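Long-range contacts in trans-2-enoyl-CoA reductase (Treponema denticola ATCC 35405, PDB 4GGO), which catalyses the NADH-dependent reduction of the carbon-carbon double bond of trans-2-enoyl-CoA substrates such as crotonyl-CoA in fatty acid synthesis: residues L54-S59 and I79-E84; I144-A149 and E208-W213. All blocks are in the same frame, centred on the assembly; numbering follows the deposited sequence.

Interaction 1. Residues L54-S59 and I79-E84; sequences LVLGCS and IGVSFE
Val55 and Gly80 are paired in parallel strands inclined by 11°, the two strands of a Rossmann beta-alpha-beta unit whose crossover helix is 61-74. Val55 N donates to Ile79 O and Val55 O accepts from Val81 N, both at 2.9 Å, which fixes the register. Where strand 52-56 ends, Val81 O takes two donors: Gly57 N at 2.6 Å, nearly in line with the carbonyl bond, and Cys58 N at 3.2 Å, from above the carbonyl plane. On the sheet face bearing Leu56 and Val81 these side chains lie side by side, with Leu56 CD2 3.9 Å from Val81 CB. Cys58 SG sits over the backbone of Gly80, 3.4 Å from Gly80 C.

Glu84 can be followed outward. CB leads to CG, anti to the carbonyl carbon (chi1 -51°), and a bend at chi2 (-59°) turns Glu84 CD toward Ser59, whose OG is 3.5 Å away. At the tip Glu84 OE2 accepts from Ser59 OG at 2.6 Å, met from above the carboxylate plane, and weakly from Ser82 OG, whose stronger hydrogen-bond partner is Asn100; Glu84 OE1 is hydrogen-bonded to Thr94. Gly57, Cys58, Ser59 and Glu84 belong to the NAD(+) site. A carboxylate held this way is consistent with the role of Glu84 in discriminating NADH against NADPH, since its negative charge would probably repel the extra phosphate.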
loop_
_atom_site.group_PDB
_atom_site.type_symbol
_atom_site.label_atom_id
_atom_site.label_comp_id
_atom_site.label_asym_id
_atom_site.label_seq_id
_atom_site.Cartn_x
_atom_site.Cartn_y
_atom_site.Cartn_z
ATOM N N LEU A 54 -9.094 -2.610 -11.950
ATOM C CA LEU A 54 -7.816 -1.997 -12.276
ATOM C C LEU A 54 -7.098 -1.629 -10.983
ATOM O O LEU A 54 -7.657 -0.932 -10.135
ATOM C CB LEU A 54 -8.027 -0.745 -13.129
ATOM C CG LEU A 54 -6.773 0.036 -13.526
ATOM C CD1 LEU A 54 -5.848 -0.819 -14.382
ATOM C CD2 LEU A 54 -7.148 1.320 -14.252
ATOM N N VAL A 55 -5.868 -2.109 -10.825
ATOM C CA VAL A 55 -5.078 -1.788 -9.641
ATOM C C VAL A 55 -3.796 -1.059 -10.019
ATOM O O VAL A 55 -2.933 -1.607 -10.706
ATOM C CB VAL A 55 -4.721 -3.043 -8.819
ATOM C CG1 VAL A 55 -3.889 -2.657 -7.603
ATOM C CG2 VAL A 55 -5.983 -3.773 -8.390
ATOM N N LEU A 56 -3.679 0.182 -9.563
ATOM C CA LEU A 56 -2.516 1.005 -9.859
ATOM C C LEU A 56 -1.521 0.943 -8.705
ATOM O O LEU A 56 -1.781 1.459 -7.619
ATOM C CB LEU A 56 -2.951 2.443 -10.133
ATOM C CG LEU A 56 -3.997 2.545 -11.246
ATOM C CD1 LEU A 56 -4.545 3.956 -11.371
ATOM C CD2 LEU A 56 -3.407 2.075 -12.569
ATOM N N GLY A 57 -0.382 0.305 -8.952
ATOM C CA GLY A 57 0.570 -0.000 -7.899
ATOM C C GLY A 57 0.253 -1.378 -7.355
ATOM O O GLY A 57 -0.024 -1.544 -6.169
ATOM N N CYS A 58 0.308 -2.371 -8.236
ATOM C CA CYS A 58 -0.224 -3.699 -7.954
ATOM C C CYS A 58 0.798 -4.678 -7.390
ATOM O O CYS A 58 0.454 -5.816 -7.077
ATOM C CB CYS A 58 -0.783 -4.293 -9.244
ATOM S SG CYS A 58 0.487 -4.493 -10.527
ATOM N N SER A 59 2.047 -4.246 -7.262
ATOM C CA SER A 59 3.138 -5.188 -7.028
ATOM C C SER A 59 3.531 -5.387 -5.564
ATOM O O SER A 59 4.281 -6.311 -5.242
ATOM C CB SER A 59 4.366 -4.787 -7.846
ATOM O OG SER A 59 4.927 -3.581 -7.361
ATOM N N ILE A 79 -6.438 -6.011 -14.130
ATOM C CA ILE A 79 -5.296 -5.425 -14.806
ATOM C C ILE A 79 -4.481 -4.674 -13.762
ATOM O O ILE A 79 -5.002 -3.798 -13.071
ATOM C CB ILE A 79 -5.719 -4.455 -15.919
ATOM C CG1 ILE A 79 -6.443 -5.208 -17.036
ATOM C CG2 ILE A 79 -4.505 -3.725 -16.476
ATOM C CD1 ILE A 79 -6.995 -4.311 -18.117
ATOM N N GLY A 80 -3.211 -5.036 -13.634
ATOM C CA GLY A 80 -2.339 -4.397 -12.668
ATOM C C GLY A 80 -1.266 -3.563 -13.335
ATOM O O GLY A 80 -0.729 -3.943 -14.375
ATOM N N VAL A 81 -0.957 -2.420 -12.735
ATOM C CA VAL A 81 0.089 -1.544 -13.238
ATOM C C VAL A 81 1.100 -1.235 -12.139
ATOM O O VAL A 81 0.724 -0.840 -11.036
ATOM C CB VAL A 81 -0.491 -0.217 -13.765
ATOM C CG1 VAL A 81 0.629 0.722 -14.180
ATOM C CG2 VAL A 81 -1.437 -0.474 -14.927
ATOM N N SER A 82 2.379 -1.430 -12.443
ATOM C CA SER A 82 3.455 -1.083 -11.521
ATOM C C SER A 82 4.741 -0.813 -12.294
ATOM O O SER A 82 4.878 -1.224 -13.443
ATOM C CB SER A 82 3.678 -2.197 -10.497
ATOM O OG SER A 82 4.150 -3.379 -11.121
ATOM N N PHE A 83 5.682 -0.123 -11.657
ATOM C CA PHE A 83 6.946 0.218 -12.299
ATOM C C PHE A 83 8.089 -0.579 -11.677
ATOM O O PHE A 83 8.627 -0.203 -10.636
ATOM C CB PHE A 83 7.217 1.718 -12.172
ATOM C CG PHE A 83 8.173 2.255 -13.202
ATOM C CD1 PHE A 83 8.671 1.439 -14.206
ATOM C CD2 PHE A 83 8.574 3.581 -13.164
ATOM C CE1 PHE A 83 9.550 1.936 -15.154
ATOM C CE2 PHE A 83 9.453 4.084 -14.109
ATOM C CZ PHE A 83 9.941 3.259 -15.105
ATOM N N GLU A 84 8.462 -1.678 -12.325
ATOM C CA GLU A 84 9.478 -2.572 -11.785
ATOM C C GLU A 84 10.760 -2.560 -12.606
ATOM O O GLU A 84 10.807 -2.011 -13.705
ATOM C CB GLU A 84 8.942 -4.003 -11.725
ATOM C CG GLU A 84 7.599 -4.133 -11.038
ATOM C CD GLU A 84 7.635 -3.644 -9.610
ATOM O OE1 GLU A 84 8.659 -3.867 -8.930
ATOM O OE2 GLU A 84 6.641 -3.031 -9.169
#

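Interaction 2. Residues I144-A149 and E208-W213; sequences IVYSLA and EDWERW
Tyr146, closing strand 141-146 of the parallel Rossmann sheet, meets Trp210 and Asp209 of helix 208-219, which packs nearly antiparallel to the strand (161° between the segment directions, axes 10.2 Å apart).

The apolar part is mostly reciprocal CH-pi packing. Trp210 CB stands over the centre of the Tyr146 ring, 3.9 Å from its centroid and 10° off the normal. In return, Tyr146 CB lies over the five-membered ring of Trp210, 4.2 Å from that centroid; the ring planes are 33° apart. Leu148 CG covers the opposite face of the tyrosine, toward its rim, Leu148 CD1 lies 3.3 Å from Asp209 OD2, and Trp213 CD1 comes to 4.0 Å from Tyr146 CE2. Leu148 is an NAD(+)-binding residue, which places this packing beside the cofactor site.

Polar contact is concentrated on Asp209, whose CG lies anti to the backbone N, which carries the carboxylate to the edge of the tyrosine ring. Asp209 OD1 forms a salt bridge with Lys127, which would be expected to stabilise the buried carboxylate as an anion. Trp210 NE1 is hydrogen-bonded to Thr229 of strand 227-233. Asp209 OD2 accepts from Tyr146 OH at 3.0 Å through its anti lone pair.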
loop_
_atom_site.group_PDB
_atom_site.type_symbol
_atom_site.label_atom_id
_atom_site.label_comp_id
_atom_site.label_asym_id
_atom_site.label_seq_id
_atom_site.Cartn_x
_atom_site.Cartn_y
_atom_site.Cartn_z
ATOM N N ILE A 144 -11.634 0.528 -9.248
ATOM C CA ILE A 144 -10.310 1.048 -9.567
ATOM C C ILE A 144 -9.542 1.405 -8.303
ATOM O O ILE A 144 -9.883 2.357 -7.604
ATOM C CB ILE A 144 -10.389 2.284 -10.478
ATOM C CG1 ILE A 144 -11.152 1.950 -11.760
ATOM C CG2 ILE A 144 -8.993 2.797 -10.804
ATOM C CD1 ILE A 144 -11.265 3.109 -12.713
ATOM N N VAL A 145 -8.499 0.637 -8.015
ATOM C CA VAL A 145 -7.713 0.847 -6.808
ATOM C C VAL A 145 -6.453 1.650 -7.104
ATOM O O VAL A 145 -5.571 1.194 -7.832
ATOM C CB VAL A 145 -7.328 -0.491 -6.153
ATOM C CG1 VAL A 145 -6.513 -0.251 -4.892
ATOM C CG2 VAL A 145 -8.580 -1.305 -5.842
ATOM N N TYR A 146 -6.376 2.851 -6.539
ATOM C CA TYR A 146 -5.202 3.697 -6.713
ATOM C C TYR A 146 -4.279 3.582 -5.505
ATOM O O TYR A 146 -4.538 4.175 -4.458
ATOM C CB TYR A 146 -5.609 5.156 -6.928
ATOM C CG TYR A 146 -4.468 6.046 -7.369
ATOM C CD1 TYR A 146 -3.650 6.676 -6.440
ATOM C CD2 TYR A 146 -4.206 6.251 -8.717
ATOM C CE1 TYR A 146 -2.603 7.486 -6.841
ATOM C CE2 TYR A 146 -3.162 7.059 -9.128
ATOM C CZ TYR A 146 -2.365 7.674 -8.187
ATOM O OH TYR A 146 -1.327 8.479 -8.591
ATOM N N SER A 147 -3.199 2.822 -5.659
ATOM C CA SER A 147 -2.265 2.597 -4.560
ATOM C C SER A 147 -0.823 2.864 -4.976
ATOM O O SER A 147 0.089 2.133 -4.591
ATOM C CB SER A 147 -2.399 1.166 -4.035
ATOM O OG SER A 147 -1.486 0.922 -2.978
ATOM N N LEU A 148 -0.620 3.915 -5.766
ATOM C CA LEU A 148 0.720 4.271 -6.218
ATOM C C LEU A 148 1.559 4.839 -5.079
ATOM O O LEU A 148 1.113 5.722 -4.343
ATOM C CB LEU A 148 0.656 5.263 -7.383
ATOM C CG LEU A 148 0.146 4.697 -8.709
ATOM C CD1 LEU A 148 0.136 5.771 -9.783
ATOM C CD2 LEU A 148 0.993 3.510 -9.147
ATOM N N ALA A 149 2.774 4.321 -4.937
ATOM C CA ALA A 149 3.684 4.763 -3.889
ATOM C C ALA A 149 5.064 5.053 -4.467
ATOM O O ALA A 149 5.888 4.151 -4.615
ATOM C CB ALA A 149 3.776 3.717 -2.791
ATOM N N GLU A 208 -3.672 14.248 -8.317
ATOM C CA GLU A 208 -3.635 14.661 -9.721
ATOM C C GLU A 208 -3.653 13.479 -10.689
ATOM O O GLU A 208 -4.480 13.429 -11.600
ATOM C CB GLU A 208 -2.427 15.558 -10.005
ATOM C CG GLU A 208 -2.559 16.971 -9.458
ATOM C CD GLU A 208 -1.532 17.924 -10.042
ATOM O OE1 GLU A 208 -0.595 17.451 -10.722
ATOM O OE2 GLU A 208 -1.666 19.147 -9.828
ATOM N N ASP A 209 -2.744 12.531 -10.489
ATOM C CA ASP A 209 -2.646 11.379 -11.380
ATOM C C ASP A 209 -3.883 10.495 -11.290
ATOM O O ASP A 209 -4.333 9.934 -12.289
ATOM C CB ASP A 209 -1.399 10.554 -11.068
ATOM C CG ASP A 209 -1.220 9.391 -12.022
ATOM O OD1 ASP A 209 -1.197 9.626 -13.249
ATOM O OD2 ASP A 209 -1.113 8.241 -11.546
ATOM N N TRP A 210 -4.421 10.371 -10.080
ATOM C CA TRP A 210 -5.632 9.599 -9.839
ATOM C C TRP A 210 -6.771 10.134 -10.698
ATOM O O TRP A 210 -7.429 9.381 -11.416
ATOM C CB TRP A 210 -6.009 9.683 -8.358
ATOM C CG TRP A 210 -7.245 8.930 -7.981
ATOM C CD1 TRP A 210 -7.809 7.880 -8.646
ATOM C CD2 TRP A 210 -8.074 9.173 -6.838
ATOM N NE1 TRP A 210 -8.938 7.456 -7.988
ATOM C CE2 TRP A 210 -9.123 8.234 -6.875
ATOM C CE3 TRP A 210 -8.031 10.096 -5.790
ATOM C CZ2 TRP A 210 -10.119 8.189 -5.902
ATOM C CZ3 TRP A 210 -9.022 10.050 -4.823
ATOM C CH2 TRP A 210 -10.051 9.103 -4.887
ATOM N N GLU A 211 -6.989 11.443 -10.621
ATOM C CA GLU A 211 -8.041 12.096 -11.385
ATOM C C GLU A 211 -7.769 11.985 -12.883
ATOM O O GLU A 211 -8.695 11.862 -13.684
ATOM C CB GLU A 211 -8.163 13.565 -10.971
ATOM C CG GLU A 211 -9.399 14.266 -11.510
ATOM C CD GLU A 211 -9.557 15.670 -10.961
ATOM O OE1 GLU A 211 -8.531 16.296 -10.622
ATOM O OE2 GLU A 211 -10.708 16.145 -10.859
ATOM N N ARG A 212 -6.493 12.019 -13.253
ATOM C CA ARG A 212 -6.104 11.890 -14.651
ATOM C C ARG A 212 -6.440 10.495 -15.169
ATOM O O ARG A 212 -6.919 10.343 -16.293
ATOM C CB ARG A 212 -4.611 12.179 -14.826
ATOM C CG ARG A 212 -4.193 12.428 -16.269
ATOM C CD ARG A 212 -2.694 12.666 -16.377
ATOM N NE ARG A 212 -2.279 12.989 -17.740
ATOM C CZ ARG A 212 -2.040 14.221 -18.178
ATOM N NH1 ARG A 212 -2.167 15.256 -17.358
ATOM N NH2 ARG A 212 -1.664 14.419 -19.434
ATOM N N TRP A 213 -6.192 9.483 -14.342
ATOM C CA TRP A 213 -6.545 8.108 -14.683
ATOM C C TRP A 213 -8.046 7.973 -14.911
ATOM O O TRP A 213 -8.481 7.384 -15.899
ATOM C CB TRP A 213 -6.104 7.142 -13.581
ATOM C CG TRP A 213 -4.712 6.612 -13.744
ATOM C CD1 TRP A 213 -3.581 7.072 -13.135
ATOM C CD2 TRP A 213 -4.305 5.513 -14.567
ATOM N NE1 TRP A 213 -2.493 6.331 -13.531
ATOM C CE2 TRP A 213 -2.911 5.366 -14.410
ATOM C CE3 TRP A 213 -4.982 4.640 -15.425
ATOM C CZ2 TRP A 213 -2.184 4.383 -15.078
ATOM C CZ3 TRP A 213 -4.258 3.663 -16.085
ATOM C CH2 TRP A 213 -2.875 3.543 -15.908
#

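Interactions 1 and 2 are both buried and meet at strand 52-56, which lies between strands 77-82 and 141-146 in the sheet. Leu54 O to Val145 N and Leu56 N to Val145 O, both 2.8 Å, are probable hydrogen bonds joining them, and Leu56 CD1 packs 3.5 Å from Tyr146 CD2. Interaction 1 is strand to strand, with more buried area (403 against 238 Å²) and mainly backbone bonding; interaction 2 is helix to sheet, carried by aromatic side chains and one side-chain hydrogen bond. Each nevertheless runs from sheet interior to NAD(+)-binding residues at the C-terminal strand ends, where Leu148 CD2 lies 3.5 Å from Gly57 N.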